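Long-range contacts in transcription anti-terminator antagonist UpxZ (Bacteroides uniformis ATCC 8492, PDB 4EPZ), which probably antagonises transcription anti-termination factors and so helps regulate which capsular polysaccharides the bacterium makes: residues 38-49 with 66-75; 121-131 with 143-151. All blocks are in the same frame, centred on the assembly; numbering follows the deposited sequence. Where two conformers were deposited one is given.

Contact 1 of 2, residues 38-49 with 66-75; sequences NKEVLTRSDSLF and LLMGYNATIY
Tyr70 reaches across from helix 56-72 and sits as a knob among Leu42, Ser45, Asp46 and Phe49 of helix 32-49. Its CG lies anti to the carbonyl carbon (chi1 -74°), which swings the ring across to segment 38-49 and brings the phenol to Asp46. There Tyr70 OH donates over 2.6 Å to Asp46 OD1, which accepts through its anti lone pair; the same oxygen also pairs with Lys83 of helix 80-92.

Packing carries the rest of the helix-helix face. Ser45 CB lies over one face of the Tyr70 ring in a CH-pi contact, 3.8 Å from the centroid, while Leu42 CD1 meets the ring edge. Gly69 leaves room for Ser45 OG, which donates to Val41 O of its own helix and lies 3.4 Å from Gly69 CA; the antiparallel axes approach to 8.7 Å. Leu66 CD2 packs against Leu48 CB at 3.8 Å.

Further polar bonds tie down the chain where it leaves helix 56-72. Thr73 OG1 donates to Asn38 O at 2.7 Å from above the carbonyl plane, on the face opposite Leu42 N. Ile74 N donates to Asn38 OD1 (3.0 Å), and a water bridges that oxygen to Ala72 O; Asn38 ND2 is held by Phe34 O.

With both ends of its amide engaged, Asn38 is fixed in rotation, and Lys83 probably stabilises Asp46 as a charged acceptor for the phenol.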
loop_
_atom_site.group_PDB
_atom_site.type_symbol
_atom_site.label_atom_id
_atom_site.label_comp_id
_atom_site.label_asym_id
_atom_site.label_seq_id
_atom_site.Cartn_x
_atom_site.Cartn_y
_atom_site.Cartn_z
ATOM N N ASN A 38 13.208 -9.683 -2.886
ATOM C CA ASN A 38 11.822 -10.134 -2.832
ATOM C C ASN A 38 11.590 -10.942 -1.580
ATOM O O ASN A 38 10.517 -10.822 -0.984
ATOM C CB ASN A 38 11.440 -10.960 -4.059
ATOM C CG ASN A 38 10.994 -10.098 -5.178
ATOM O OD1 ASN A 38 9.832 -9.704 -5.257
ATOM N ND2 ASN A 38 11.923 -9.746 -6.041
ATOM N N LYS A 39 12.608 -11.751 -1.174
ATOM C CA LYS A 39 12.543 -12.603 0.014
ATOM C C LYS A 39 12.535 -11.739 1.269
ATOM O O LYS A 39 11.765 -11.998 2.181
ATOM C CB LYS A 39 13.721 -13.613 0.041
ATOM C CG LYS A 39 13.755 -14.573 1.242
ATOM C CD LYS A 39 12.536 -15.496 1.341
ATOM C CE LYS A 39 12.718 -16.591 2.367
ATOM N NZ LYS A 39 13.638 -17.662 1.893
ATOM N N GLU A 40 13.408 -10.734 1.315
ATOM C CA GLU A 40 13.496 -9.859 2.480
ATOM C C GLU A 40 12.186 -9.097 2.701
ATOM O O GLU A 40 11.757 -8.952 3.849
ATOM C CB GLU A 40 14.640 -8.877 2.369
ATOM C CG GLU A 40 14.874 -8.207 3.714
ATOM C CD GLU A 40 16.058 -7.281 3.840
ATOM O OE1 GLU A 40 16.960 -7.323 2.970
ATOM O OE2 GLU A 40 16.065 -6.488 4.809
ATOM N N VAL A 41 11.558 -8.605 1.614
ATOM C CA VAL A 41 10.263 -7.909 1.742
ATOM C C VAL A 41 9.211 -8.906 2.292
ATOM O O VAL A 41 8.469 -8.551 3.210
ATOM C CB VAL A 41 9.806 -7.209 0.434
ATOM C CG1 VAL A 41 8.344 -6.761 0.509
ATOM C CG2 VAL A 41 10.712 -6.013 0.108
ATOM N N LEU A 42 9.210 -10.177 1.812
ATOM C CA LEU A 42 8.257 -11.167 2.332
ATOM C C LEU A 42 8.532 -11.448 3.810
ATOM O O LEU A 42 7.598 -11.424 4.625
ATOM C CB LEU A 42 8.317 -12.474 1.528
ATOM C CG LEU A 42 7.382 -13.565 2.025
ATOM C CD1 LEU A 42 5.914 -13.220 1.795
ATOM C CD2 LEU A 42 7.740 -14.886 1.407
ATOM N N THR A 43 9.809 -11.668 4.157
ATOM C CA THR A 43 10.237 -11.970 5.527
ATOM C C THR A 43 9.806 -10.860 6.478
ATOM O O THR A 43 9.236 -11.163 7.527
ATOM C CB THR A 43 11.740 -12.216 5.577
ATOM O OG1 THR A 43 12.020 -13.323 4.705
ATOM C CG2 THR A 43 12.245 -12.523 6.994
ATOM N N ARG A 44 10.082 -9.603 6.112
ATOM C CA ARG A 44 9.713 -8.428 6.924
ATOM C C ARG A 44 8.188 -8.292 7.072
ATOM O O ARG A 44 7.703 -7.988 8.160
ATOM C CB ARG A 44 10.304 -7.157 6.332
ATOM C CG ARG A 44 11.827 -7.047 6.557
ATOM C CD ARG A 44 12.326 -5.792 5.888
ATOM N NE ARG A 44 13.734 -5.505 6.188
ATOM C CZ ARG A 44 14.152 -4.618 7.092
ATOM N NH1 ARG A 44 13.278 -3.955 7.839
ATOM N NH2 ARG A 44 15.448 -4.386 7.252
ATOM N N SER A 45 7.445 -8.527 5.995
ATOM C CA SER A 45 5.980 -8.479 6.029
ATOM C C SER A 45 5.454 -9.564 6.970
ATOM O O SER A 45 4.662 -9.253 7.862
ATOM C CB SER A 45 5.404 -8.644 4.624
ATOM O OG SER A 45 5.863 -7.602 3.781
ATOM N N ASP A 46 5.966 -10.805 6.835
ATOM C CA ASP A 46 5.555 -11.909 7.701
ATOM C C ASP A 46 5.866 -11.607 9.166
ATOM O O ASP A 46 5.019 -11.854 10.021
ATOM C CB ASP A 46 6.208 -13.220 7.255
ATOM C CG ASP A 46 5.537 -13.850 6.044
ATOM O OD1 ASP A 46 4.381 -13.449 5.719
ATOM O OD2 ASP A 46 6.136 -14.775 5.451
ATOM N N SER A 47 7.047 -11.033 9.466
ATOM C CA SER A 47 7.419 -10.727 10.844
ATOM C C SER A 47 6.475 -9.671 11.465
ATOM O O SER A 47 6.084 -9.798 12.624
ATOM C CB SER A 47 8.868 -10.252 10.907
ATOM O OG SER A 47 9.234 -9.908 12.231
ATOM N N LEU A 48 6.101 -8.645 10.694
ATOM C CA LEU A 48 5.254 -7.568 11.186
ATOM C C LEU A 48 3.757 -7.902 11.222
ATOM O O LEU A 48 2.997 -7.271 11.957
ATOM C CB LEU A 48 5.468 -6.338 10.299
ATOM C CG LEU A 48 6.697 -5.469 10.622
ATOM C CD1 LEU A 48 6.887 -4.380 9.565
ATOM C CD2 LEU A 48 6.556 -4.765 12.007
ATOM N N PHE A 49 3.335 -8.891 10.424
ATOM C CA PHE A 49 1.923 -9.249 10.283
ATOM C C PHE A 49 1.188 -9.524 11.619
ATOM O O PHE A 49 0.052 -9.069 11.760
ATOM C CB PHE A 49 1.793 -10.464 9.364
ATOM C CG PHE A 49 0.349 -10.874 9.156
ATOM C CD1 PHE A 49 -0.505 -10.099 8.376
ATOM C CD2 PHE A 49 -0.151 -12.033 9.747
ATOM C CE1 PHE A 49 -1.838 -10.492 8.172
ATOM C CE2 PHE A 49 -1.483 -12.434 9.538
ATOM C CZ PHE A 49 -2.322 -11.645 8.777
ATOM N N LEU A 66 2.374 -3.387 5.514
ATOM C CA LEU A 66 1.988 -4.783 5.235
ATOM C C LEU A 66 1.346 -4.919 3.886
ATOM O O LEU A 66 1.679 -5.857 3.157
ATOM C CB LEU A 66 1.064 -5.305 6.328
ATOM C CG LEU A 66 1.731 -5.529 7.681
ATOM C CD1 LEU A 66 0.663 -5.769 8.762
ATOM C CD2 LEU A 66 2.757 -6.705 7.600
ATOM N N LEU A 67 0.444 -3.983 3.523
ATOM C CA LEU A 67 -0.233 -4.041 2.222
ATOM C C LEU A 67 0.762 -3.823 1.100
ATOM O O LEU A 67 0.732 -4.522 0.077
ATOM C CB LEU A 67 -1.363 -2.992 2.150
ATOM C CG LEU A 67 -2.558 -3.304 1.262
ATOM C CD1 LEU A 67 -3.026 -4.772 1.415
ATOM C CD2 LEU A 67 -3.704 -2.306 1.558
HETATM N N MSE A 68 1.636 -2.826 1.279
HETATM C CA MSE A 68 2.691 -2.542 0.302
HETATM C C MSE A 68 3.662 -3.738 0.160
HETATM O O MSE A 68 3.973 -4.138 -0.970
HETATM C CB MSE A 68 3.459 -1.274 0.687
HETATM C CG MSE A 68 2.605 -0.041 0.532
HETATM SE SE MSE A 68 3.643 1.555 0.854
HETATM C CE MSE A 68 4.872 1.441 -0.654
ATOM N N GLY A 69 4.072 -4.313 1.300
ATOM C CA GLY A 69 5.005 -5.434 1.369
ATOM C C GLY A 69 4.486 -6.649 0.632
ATOM O O GLY A 69 5.152 -7.171 -0.268
ATOM N N TYR A 70 3.260 -7.084 0.985
ATOM C CA TYR A 70 2.664 -8.257 0.333
ATOM C C TYR A 70 2.330 -7.983 -1.154
ATOM O O TYR A 70 2.360 -8.916 -1.962
ATOM C CB TYR A 70 1.440 -8.763 1.099
ATOM C CG TYR A 70 1.775 -9.485 2.393
ATOM C CD1 TYR A 70 2.640 -10.576 2.405
ATOM C CD2 TYR A 70 1.200 -9.096 3.600
ATOM C CE1 TYR A 70 2.969 -11.234 3.600
ATOM C CE2 TYR A 70 1.508 -9.755 4.797
ATOM C CZ TYR A 70 2.387 -10.824 4.788
ATOM O OH TYR A 70 2.682 -11.468 5.961
ATOM N N ASN A 71 2.092 -6.720 -1.545
ATOM C CA ASN A 71 1.886 -6.445 -2.965
ATOM C C ASN A 71 3.204 -6.389 -3.706
ATOM O O ASN A 71 3.235 -6.748 -4.875
ATOM C CB ASN A 71 1.126 -5.145 -3.203
ATOM C CG ASN A 71 -0.357 -5.398 -3.194
ATOM O OD1 ASN A 71 -0.917 -6.018 -4.125
ATOM N ND2 ASN A 71 -0.986 -5.109 -2.068
ATOM N N ALA A 72 4.278 -5.919 -3.049
ATOM C CA ALA A 72 5.596 -5.767 -3.685
ATOM C C ALA A 72 6.277 -7.117 -3.973
ATOM O O ALA A 72 6.868 -7.294 -5.042
ATOM C CB ALA A 72 6.513 -4.927 -2.811
ATOM N N THR A 73 6.263 -8.028 -3.001
ATOM C CA THR A 73 6.995 -9.299 -3.146
ATOM C C THR A 73 6.320 -10.237 -4.150
ATOM O O THR A 73 5.093 -10.376 -4.134
ATOM C CB THR A 73 7.227 -9.993 -1.780
ATOM O OG1 THR A 73 8.070 -11.139 -2.009
ATOM C CG2 THR A 73 5.914 -10.424 -1.075
ATOM N N ILE A 74 7.148 -10.953 -4.960
ATOM C CA ILE A 74 6.649 -11.941 -5.933
ATOM C C ILE A 74 6.215 -13.213 -5.224
ATOM O O ILE A 74 5.470 -14.020 -5.790
ATOM C CB ILE A 74 7.719 -12.290 -7.011
ATOM C CG1 ILE A 74 9.032 -12.796 -6.349
ATOM C CG2 ILE A 74 7.939 -11.104 -7.939
ATOM C CD1 ILE A 74 10.020 -13.593 -7.225
ATOM N N TYR A 75 6.756 -13.432 -4.017
ATOM C CA TYR A 75 6.511 -14.672 -3.281
ATOM C C TYR A 75 5.129 -14.692 -2.644
ATOM O O TYR A 75 4.635 -13.674 -2.151
ATOM C CB TYR A 75 7.614 -14.875 -2.253
ATOM C CG TYR A 75 8.964 -15.078 -2.912
ATOM C CD1 TYR A 75 9.151 -16.072 -3.878
ATOM C CD2 TYR A 75 10.053 -14.287 -2.571
ATOM C CE1 TYR A 75 10.388 -16.242 -4.508
ATOM C CE2 TYR A 75 11.301 -14.478 -3.164
ATOM C CZ TYR A 75 11.467 -15.467 -4.120
ATOM O OH TYR A 75 12.691 -15.643 -4.708
HETATM O O HOH W 1 8.946 -7.990 -7.300
#

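Contact 2 of 2, residues 121-131 with 143-151; sequences AHEAHQLIETW and IIEELRNFE
An antiparallel helical hairpin, helix 118-129 followed by helix 138-152, brings Ile128 against Ile144 and closes one edge with a histidine-carboxylate bond. The short segments run 151° apart in direction, and their axes stay 11.6 Å from each other, a gap spanned by side chains.

Ile128 and Leu147 are at the middle. Ile128 CD1 lies 3.8 Å from Ile144 CG1 and also touches Leu147 CD2. That leucine methyl is shared: it packs on Ala124 CB and covers one face of the His125 imidazole, 4.0 Å from the ring centroid in a CH-pi contact. Leu147 CG is anti to the backbone N (chi1 178°), which extends the branch toward the facing helix.

Where the first helix has given way to a turn, Trp131 presents the edge of its indole to the isoleucines. Its CZ3 is 3.7 Å from Ile144 CD1, the two side chains running alongside one another and pointing contrary ways, and its CH2 meets Ile143 CG2 at 3.8 Å. Leu136, in the connection between the helices, touches both Trp131 and Ile144.

At the far end His125 NE2 donates to Glu151 OE2 over 2.7 Å, with an N-H...O angle of 160°. The acceptor lies in the ring plane and offers its syn lone pair; ring and carboxylate are nearly coplanar. Tyr112 of helix 102-115 touches Glu151 and Ala121.

The bond holds the imidazole edge while Leu147 packs on its face, so the ring's orientation is set by two different forces. The short, nearly straight bond to a carboxylate would probably raise the histidine's proton affinity.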
loop_
_atom_site.group_PDB
_atom_site.type_symbol
_atom_site.label_atom_id
_atom_site.label_comp_id
_atom_site.label_asym_id
_atom_site.label_seq_id
_atom_site.Cartn_x
_atom_site.Cartn_y
_atom_site.Cartn_z
ATOM N N ALA A 121 -11.955 5.318 -3.556
ATOM C CA ALA A 121 -11.506 6.199 -4.656
ATOM C C ALA A 121 -12.076 7.604 -4.473
ATOM O O ALA A 121 -11.324 8.579 -4.593
ATOM C CB ALA A 121 -11.929 5.645 -6.018
ATOM N N HIS A 122 -13.388 7.702 -4.108
ATOM C CA HIS A 122 -14.075 8.981 -3.940
ATOM C C HIS A 122 -13.398 9.820 -2.868
ATOM O O HIS A 122 -13.090 11.002 -3.118
ATOM C CB HIS A 122 -15.563 8.784 -3.623
ATOM C CG HIS A 122 -16.309 10.075 -3.514
ATOM N ND1 HIS A 122 -16.817 10.707 -4.634
ATOM C CD2 HIS A 122 -16.556 10.844 -2.429
ATOM C CE1 HIS A 122 -17.381 11.822 -4.196
ATOM N NE2 HIS A 122 -17.253 11.953 -2.880
ATOM N N GLU A 123 -13.109 9.203 -1.699
ATOM C CA GLU A 123 -12.429 9.901 -0.615
ATOM C C GLU A 123 -10.981 10.292 -1.019
ATOM O O GLU A 123 -10.542 11.400 -0.713
ATOM C CB GLU A 123 -12.431 9.025 0.623
ATOM C CG GLU A 123 -11.864 9.754 1.816
ATOM C CD GLU A 123 -12.097 9.074 3.146
ATOM O OE1 GLU A 123 -12.789 8.030 3.187
ATOM O OE2 GLU A 123 -11.590 9.607 4.157
ATOM N N ALA A 124 -10.274 9.406 -1.745
ATOM C CA ALA A 124 -8.932 9.676 -2.240
ATOM C C ALA A 124 -8.944 10.897 -3.190
ATOM O O ALA A 124 -8.090 11.775 -3.036
ATOM C CB ALA A 124 -8.383 8.448 -2.954
ATOM N N HIS A 125 -9.942 11.000 -4.110
ATOM C CA HIS A 125 -10.018 12.191 -4.983
ATOM C C HIS A 125 -10.315 13.476 -4.195
ATOM O O HIS A 125 -9.820 14.536 -4.575
ATOM C CB HIS A 125 -11.021 11.993 -6.116
ATOM C CG HIS A 125 -10.444 11.140 -7.198
ATOM N ND1 HIS A 125 -9.447 11.619 -8.041
ATOM C CD2 HIS A 125 -10.640 9.832 -7.458
ATOM C CE1 HIS A 125 -9.119 10.607 -8.823
ATOM N NE2 HIS A 125 -9.837 9.516 -8.531
ATOM N N GLN A 126 -11.074 13.385 -3.091
ATOM C CA GLN A 126 -11.365 14.547 -2.251
ATOM C C GLN A 126 -10.086 15.035 -1.568
ATOM O O GLN A 126 -9.881 16.244 -1.431
ATOM C CB GLN A 126 -12.456 14.225 -1.215
ATOM C CG GLN A 126 -13.864 14.187 -1.810
ATOM C CD GLN A 126 -14.927 13.879 -0.777
ATOM O OE1 GLN A 126 -14.864 12.873 -0.067
ATOM N NE2 GLN A 126 -15.949 14.720 -0.698
ATOM N N LEU A 127 -9.205 14.093 -1.161
ATOM C CA LEU A 127 -7.932 14.460 -0.533
ATOM C C LEU A 127 -7.045 15.163 -1.553
ATOM O O LEU A 127 -6.443 16.210 -1.262
ATOM C CB LEU A 127 -7.214 13.219 0.002
ATOM C CG LEU A 127 -7.216 12.987 1.486
ATOM C CD1 LEU A 127 -6.236 11.907 1.839
ATOM C CD2 LEU A 127 -6.915 14.295 2.288
ATOM N N ILE A 128 -7.021 14.633 -2.785
ATOM C CA ILE A 128 -6.219 15.231 -3.864
ATOM C C ILE A 128 -6.633 16.700 -4.065
ATOM O O ILE A 128 -5.767 17.575 -4.201
ATOM C CB ILE A 128 -6.334 14.426 -5.205
ATOM C CG1 ILE A 128 -5.622 13.070 -5.089
ATOM C CG2 ILE A 128 -5.713 15.213 -6.385
ATOM C CD1 ILE A 128 -5.912 12.060 -6.321
ATOM N N GLU A 129 -7.950 16.961 -4.095
ATOM C CA GLU A 129 -8.524 18.302 -4.306
ATOM C C GLU A 129 -8.048 19.301 -3.244
ATOM O O GLU A 129 -8.115 20.499 -3.465
ATOM C CB GLU A 129 -10.061 18.244 -4.279
ATOM C CG GLU A 129 -10.736 17.661 -5.510
ATOM C CD GLU A 129 -12.196 17.303 -5.292
ATOM O OE1 GLU A 129 -12.922 18.093 -4.643
ATOM O OE2 GLU A 129 -12.610 16.219 -5.758
ATOM N N THR A 130 -7.581 18.814 -2.079
ATOM C CA THR A 130 -7.123 19.722 -1.011
ATOM C C THR A 130 -5.669 20.194 -1.264
ATOM O O THR A 130 -5.217 21.138 -0.615
ATOM C CB THR A 130 -7.233 19.101 0.373
ATOM O OG1 THR A 130 -6.232 18.088 0.558
ATOM C CG2 THR A 130 -8.645 18.629 0.701
ATOM N N TRP A 131 -4.944 19.543 -2.198
ATOM C CA TRP A 131 -3.546 19.884 -2.497
ATOM C C TRP A 131 -3.435 21.042 -3.503
ATOM O O TRP A 131 -4.424 21.518 -4.060
ATOM C CB TRP A 131 -2.798 18.655 -3.019
ATOM C CG TRP A 131 -2.813 17.469 -2.103
ATOM C CD1 TRP A 131 -3.053 17.461 -0.753
ATOM C CD2 TRP A 131 -2.571 16.111 -2.477
ATOM N NE1 TRP A 131 -2.953 16.179 -0.265
ATOM C CE2 TRP A 131 -2.671 15.328 -1.306
ATOM C CE3 TRP A 131 -2.277 15.478 -3.693
ATOM C CZ2 TRP A 131 -2.450 13.939 -1.316
ATOM C CZ3 TRP A 131 -2.029 14.118 -3.694
ATOM C CH2 TRP A 131 -2.138 13.362 -2.525
ATOM N N ILE A 143 1.558 9.177 -5.860
ATOM C CA ILE A 143 0.359 8.465 -5.385
ATOM C C ILE A 143 -0.814 8.782 -6.340
ATOM O O ILE A 143 -1.633 7.898 -6.586
ATOM C CB ILE A 143 0.030 8.739 -3.901
ATOM C CG1 ILE A 143 -0.971 7.674 -3.338
ATOM C CG2 ILE A 143 -0.454 10.188 -3.671
ATOM C CD1 ILE A 143 -0.336 6.188 -3.389
ATOM N N ILE A 144 -0.870 10.012 -6.891
ATOM C CA ILE A 144 -1.906 10.340 -7.891
ATOM C C ILE A 144 -1.773 9.385 -9.128
ATOM O O ILE A 144 -2.782 8.839 -9.618
ATOM C CB ILE A 144 -1.784 11.824 -8.308
ATOM C CG1 ILE A 144 -2.268 12.746 -7.175
ATOM C CG2 ILE A 144 -2.587 12.097 -9.610
ATOM C CD1 ILE A 144 -1.810 14.199 -7.434
ATOM N N GLU A 145 -0.529 9.170 -9.574
ATOM C CA GLU A 145 -0.215 8.300 -10.698
ATOM C C GLU A 145 -0.626 6.864 -10.358
ATOM O O GLU A 145 -1.262 6.182 -11.172
ATOM C CB GLU A 145 1.284 8.406 -11.038
ATOM C CG GLU A 145 1.710 7.676 -12.303
ATOM C CD GLU A 145 3.207 7.692 -12.574
ATOM O OE1 GLU A 145 3.899 8.620 -12.096
ATOM O OE2 GLU A 145 3.691 6.761 -13.257
ATOM N N GLU A 146 -0.291 6.402 -9.146
ATOM C CA GLU A 146 -0.624 5.033 -8.704
ATOM C C GLU A 146 -2.142 4.808 -8.692
ATOM O O GLU A 146 -2.631 3.800 -9.231
ATOM C CB GLU A 146 -0.013 4.744 -7.328
ATOM C CG GLU A 146 1.497 4.530 -7.438
ATOM C CD GLU A 146 2.288 4.565 -6.140
ATOM O OE1 GLU A 146 1.681 4.343 -5.070
ATOM O OE2 GLU A 146 3.520 4.771 -6.194
ATOM N N LEU A 147 -2.883 5.766 -8.121
ATOM C CA LEU A 147 -4.346 5.712 -8.083
ATOM C C LEU A 147 -4.917 5.660 -9.498
ATOM O O LEU A 147 -5.766 4.798 -9.773
ATOM C CB LEU A 147 -4.928 6.912 -7.348
ATOM C CG LEU A 147 -6.474 6.975 -7.300
ATOM C CD1 LEU A 147 -7.085 5.708 -6.644
ATOM C CD2 LEU A 147 -6.937 8.267 -6.618
ATOM N N ARG A 148 -4.443 6.540 -10.394
ATOM C CA ARG A 148 -4.941 6.538 -11.761
ATOM C C ARG A 148 -4.686 5.181 -12.445
ATOM O O ARG A 148 -5.583 4.673 -13.127
ATOM C CB ARG A 148 -4.322 7.668 -12.576
ATOM C CG ARG A 148 -5.023 7.847 -13.941
ATOM C CD ARG A 148 -4.306 8.790 -14.863
ATOM N NE ARG A 148 -2.945 8.345 -15.179
ATOM C CZ ARG A 148 -1.846 8.894 -14.672
ATOM N NH1 ARG A 148 -1.934 9.911 -13.819
ATOM N NH2 ARG A 148 -0.651 8.422 -14.999
ATOM N N ASN A 149 -3.491 4.575 -12.228
ATOM C CA ASN A 149 -3.164 3.285 -12.830
ATOM C C ASN A 149 -4.096 2.182 -12.288
ATOM O O ASN A 149 -4.549 1.345 -13.066
ATOM C CB ASN A 149 -1.705 2.947 -12.611
ATOM C CG ASN A 149 -0.777 3.716 -13.546
ATOM O OD1 ASN A 149 -1.101 3.989 -14.708
ATOM N ND2 ASN A 149 0.417 4.044 -13.082
ATOM N N PHE A 150 -4.412 2.206 -10.970
ATOM C CA PHE A 150 -5.342 1.202 -10.419
ATOM C C PHE A 150 -6.743 1.372 -11.045
ATOM O O PHE A 150 -7.392 0.381 -11.393
ATOM C CB PHE A 150 -5.417 1.321 -8.886
ATOM C CG PHE A 150 -4.165 0.844 -8.173
ATOM C CD1 PHE A 150 -3.576 -0.374 -8.506
ATOM C CD2 PHE A 150 -3.647 1.556 -7.088
ATOM C CE1 PHE A 150 -2.428 -0.821 -7.837
ATOM C CE2 PHE A 150 -2.515 1.095 -6.408
ATOM C CZ PHE A 150 -1.920 -0.089 -6.787
ATOM N N GLU A 151 -7.185 2.622 -11.217
ATOM C CA GLU A 151 -8.504 2.892 -11.788
ATOM C C GLU A 151 -8.575 2.391 -13.233
ATOM O O GLU A 151 -9.541 1.714 -13.607
ATOM C CB GLU A 151 -8.827 4.387 -11.734
ATOM C CG GLU A 151 -9.109 4.913 -10.337
ATOM C CD GLU A 151 -9.266 6.418 -10.270
ATOM O OE1 GLU A 151 -8.888 7.115 -11.239
ATOM O OE2 GLU A 151 -9.799 6.901 -9.254
#

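Contacts 1 and 2 lie on opposite sides of the chain's centre, their own centres 24 Å apart, with no helix in common. Both are antiparallel helix pairs of similar depth, about half of the touching residues being buried in each, but contact 1 buries 681 Å² against 348 Å² and its axes run much closer. The closer pair brings a glycine into the interface, and the chain leaving helix 56-72 adds main-chain bonds; the wider pair meets through side chains and keeps its single hydrogen bond, His125 to Glu151, on partly exposed residues. Helix 102-115 touches residues of both: its Trp110 meets Met68 and Asn71 of contact 1 and stacks edge-to-face with Phe150 of contact 2.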